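Local coordinates for protein transcriptional regulator, TetR family (Legionella pneumophila subsp. pneumophila str. Philadelphia 1, PDB 3ON4) that probably binds DNA through an N-terminal helix-turn-helix domain and regulates transcription as a dimeric TetR-family protein, at residues 134-139 with 156-160. Residues are numbered along the deposited sequence.
Sequences IIEWLK and AKQII
A small side chain at a helix crossing lets two helices settle close against each other, and the helical hairpin formed by helices 121-144 and 149-173 in the all-helical C-terminal domain of this TetR-family regulator is a clear case. Residues 134-139 and 156-160 are regular alpha-helix throughout, with phi/psi near -62/-45. Their local axes approach to 9.2 Å, and their N-to-C directions make an angle of 124°, so the two helices run in broadly opposed senses but cross obliquely. The closest backbone register pairs Leu-138 with Ala-156, whose CA atoms are 5.3 Å apart.

Leu-138, Ile-135 and Ala-156 lose the most surface in the 338 Å² buried here. No hydrogen bond spans the two segments; the contact is apolar. Leu-138 (chi1 m, chi2 t) points toward the partner helix, placing its CD1 3.7 Å from Ala-156 O, 4.1 Å from Ile-159 CG2 and 4.3 Å from Ile-160 CB. One turn earlier, Ile-135 (m, t) brings CG1 to 4.0 Å from Ile-160 CG2 and CG2 to 4.3 Å from Lys-157 CE, thus packing on the aliphatic part of a lysine whose NZ forms a salt bridge with Asp-175 of the second subunit.

Phe-91 of helix 84-98 touches both Ile-134 and Leu-138, while Leu-169 of the second subunit packs on Ile-160, so the hairpin joins the domain interior to the dimer interface. The methyl of Ala-156 meets the facing backbone, its CB 3.8 Å from Ile-135 O and 3.7 Å from Lys-139 N, and also lies 3.7 Å from Leu-138 CB.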
loop_
_atom_site.group_PDB
_atom_site.type_symbol
_atom_site.label_atom_id
_atom_site.label_comp_id
_atom_site.label_asym_id
_atom_site.label_seq_id
_atom_site.Cartn_x
_atom_site.Cartn_y
_atom_site.Cartn_z
ATOM N N ILE A 134 -14.735 -0.673 -6.952
ATOM C CA ILE A 134 -14.795 0.233 -5.815
ATOM C C ILE A 134 -14.908 1.677 -6.278
ATOM O O ILE A 134 -15.755 2.417 -5.791
ATOM C CB ILE A 134 -13.570 0.093 -4.870
ATOM C CG1 ILE A 134 -13.515 -1.282 -4.182
ATOM C CG2 ILE A 134 -13.537 1.246 -3.826
ATOM C CD1 ILE A 134 -14.631 -1.572 -3.258
ATOM N N ILE A 135 -14.067 2.058 -7.244
ATOM C CA ILE A 135 -14.034 3.412 -7.784
ATOM C C ILE A 135 -15.355 3.774 -8.476
ATOM O O ILE A 135 -15.934 4.842 -8.206
ATOM C CB ILE A 135 -12.816 3.578 -8.711
ATOM C CG1 ILE A 135 -11.534 3.503 -7.858
ATOM C CG2 ILE A 135 -12.918 4.857 -9.558
ATOM C CD1 ILE A 135 -10.302 3.286 -8.650
ATOM N N GLU A 136 -15.869 2.863 -9.310
ATOM C CA GLU A 136 -17.177 3.059 -9.946
ATOM C C GLU A 136 -18.294 3.218 -8.902
ATOM O O GLU A 136 -19.132 4.106 -9.038
ATOM C CB GLU A 136 -17.495 1.907 -10.914
ATOM C CG GLU A 136 -18.830 2.041 -11.679
ATOM C CD GLU A 136 -18.960 3.357 -12.432
ATOM O OE1 GLU A 136 -17.948 3.820 -13.025
ATOM O OE2 GLU A 136 -20.065 3.941 -12.406
ATOM N N TRP A 137 -18.298 2.385 -7.862
ATOM C CA TRP A 137 -19.316 2.507 -6.798
ATOM C C TRP A 137 -19.250 3.874 -6.101
ATOM O O TRP A 137 -20.261 4.578 -5.965
ATOM C CB TRP A 137 -19.123 1.416 -5.762
ATOM C CG TRP A 137 -20.209 1.404 -4.765
ATOM C CD1 TRP A 137 -21.439 0.811 -4.885
ATOM C CD2 TRP A 137 -20.185 2.029 -3.483
ATOM N NE1 TRP A 137 -22.181 1.035 -3.754
ATOM C CE2 TRP A 137 -21.437 1.785 -2.878
ATOM C CE3 TRP A 137 -19.240 2.808 -2.799
ATOM C CZ2 TRP A 137 -21.753 2.255 -1.613
ATOM C CZ3 TRP A 137 -19.554 3.278 -1.538
ATOM C CH2 TRP A 137 -20.802 2.992 -0.949
ATOM N N LEU A 138 -18.052 4.255 -5.687
ATOM C CA LEU A 138 -17.811 5.576 -5.064
ATOM C C LEU A 138 -18.224 6.769 -5.950
ATOM O O LEU A 138 -18.911 7.700 -5.489
ATOM C CB LEU A 138 -16.322 5.702 -4.661
ATOM C CG LEU A 138 -15.824 4.924 -3.445
ATOM C CD1 LEU A 138 -14.304 5.029 -3.273
ATOM C CD2 LEU A 138 -16.555 5.443 -2.194
ATOM N N LYS A 139 -17.803 6.744 -7.221
ATOM C CA LYS A 139 -18.172 7.761 -8.212
ATOM C C LYS A 139 -19.681 7.881 -8.352
ATOM O O LYS A 139 -20.238 8.991 -8.359
ATOM C CB LYS A 139 -17.578 7.419 -9.582
ATOM C CG LYS A 139 -17.994 8.351 -10.736
ATOM C CD LYS A 139 -17.627 7.662 -12.050
ATOM C CE LYS A 139 -18.026 8.445 -13.250
ATOM N NZ LYS A 139 -18.441 7.532 -14.364
ATOM N N ALA A 156 -13.544 10.106 -5.749
ATOM C CA ALA A 156 -13.569 8.659 -5.571
ATOM C C ALA A 156 -12.118 8.141 -5.477
ATOM O O ALA A 156 -11.796 7.337 -4.625
ATOM C CB ALA A 156 -14.331 7.981 -6.732
ATOM N N LYS A 157 -11.247 8.620 -6.357
ATOM C CA LYS A 157 -9.844 8.186 -6.348
ATOM C C LYS A 157 -9.060 8.675 -5.128
ATOM O O LYS A 157 -8.211 7.948 -4.635
ATOM C CB LYS A 157 -9.152 8.562 -7.660
ATOM C CG LYS A 157 -9.743 7.755 -8.848
ATOM C CD LYS A 157 -9.159 8.106 -10.170
ATOM C CE LYS A 157 -9.772 7.215 -11.256
ATOM N NZ LYS A 157 -9.525 7.682 -12.640
ATOM N N GLN A 158 -9.362 9.872 -4.617
ATOM C CA GLN A 158 -8.720 10.342 -3.391
ATOM C C GLN A 158 -9.131 9.480 -2.208
ATOM O O GLN A 158 -8.311 9.106 -1.343
ATOM C CB GLN A 158 -9.077 11.807 -3.105
ATOM C CG GLN A 158 -8.338 12.826 -3.935
ATOM C CD GLN A 158 -8.821 14.230 -3.603
ATOM O OE1 GLN A 158 -10.025 14.451 -3.513
ATOM N NE2 GLN A 158 -7.899 15.163 -3.394
ATOM N N ILE A 159 -10.420 9.150 -2.169
ATOM C CA ILE A 159 -10.943 8.404 -1.066
ATOM C C ILE A 159 -10.295 7.026 -1.012
ATOM O O ILE A 159 -9.836 6.617 0.050
ATOM C CB ILE A 159 -12.474 8.243 -1.123
ATOM C CG1 ILE A 159 -13.168 9.570 -0.816
ATOM C CG2 ILE A 159 -12.949 7.188 -0.096
ATOM C CD1 ILE A 159 -14.655 9.541 -1.189
ATOM N N ILE A 160 -10.250 6.307 -2.135
ATOM C CA ILE A 160 -9.692 4.944 -2.101
ATOM C C ILE A 160 -8.187 4.992 -1.857
ATOM O O ILE A 160 -7.653 4.108 -1.195
ATOM C CB ILE A 160 -10.090 4.059 -3.346
ATOM C CG1 ILE A 160 -9.705 2.566 -3.140
ATOM C CG2 ILE A 160 -9.500 4.583 -4.615
ATOM C CD1 ILE A 160 -10.105 1.924 -1.780
#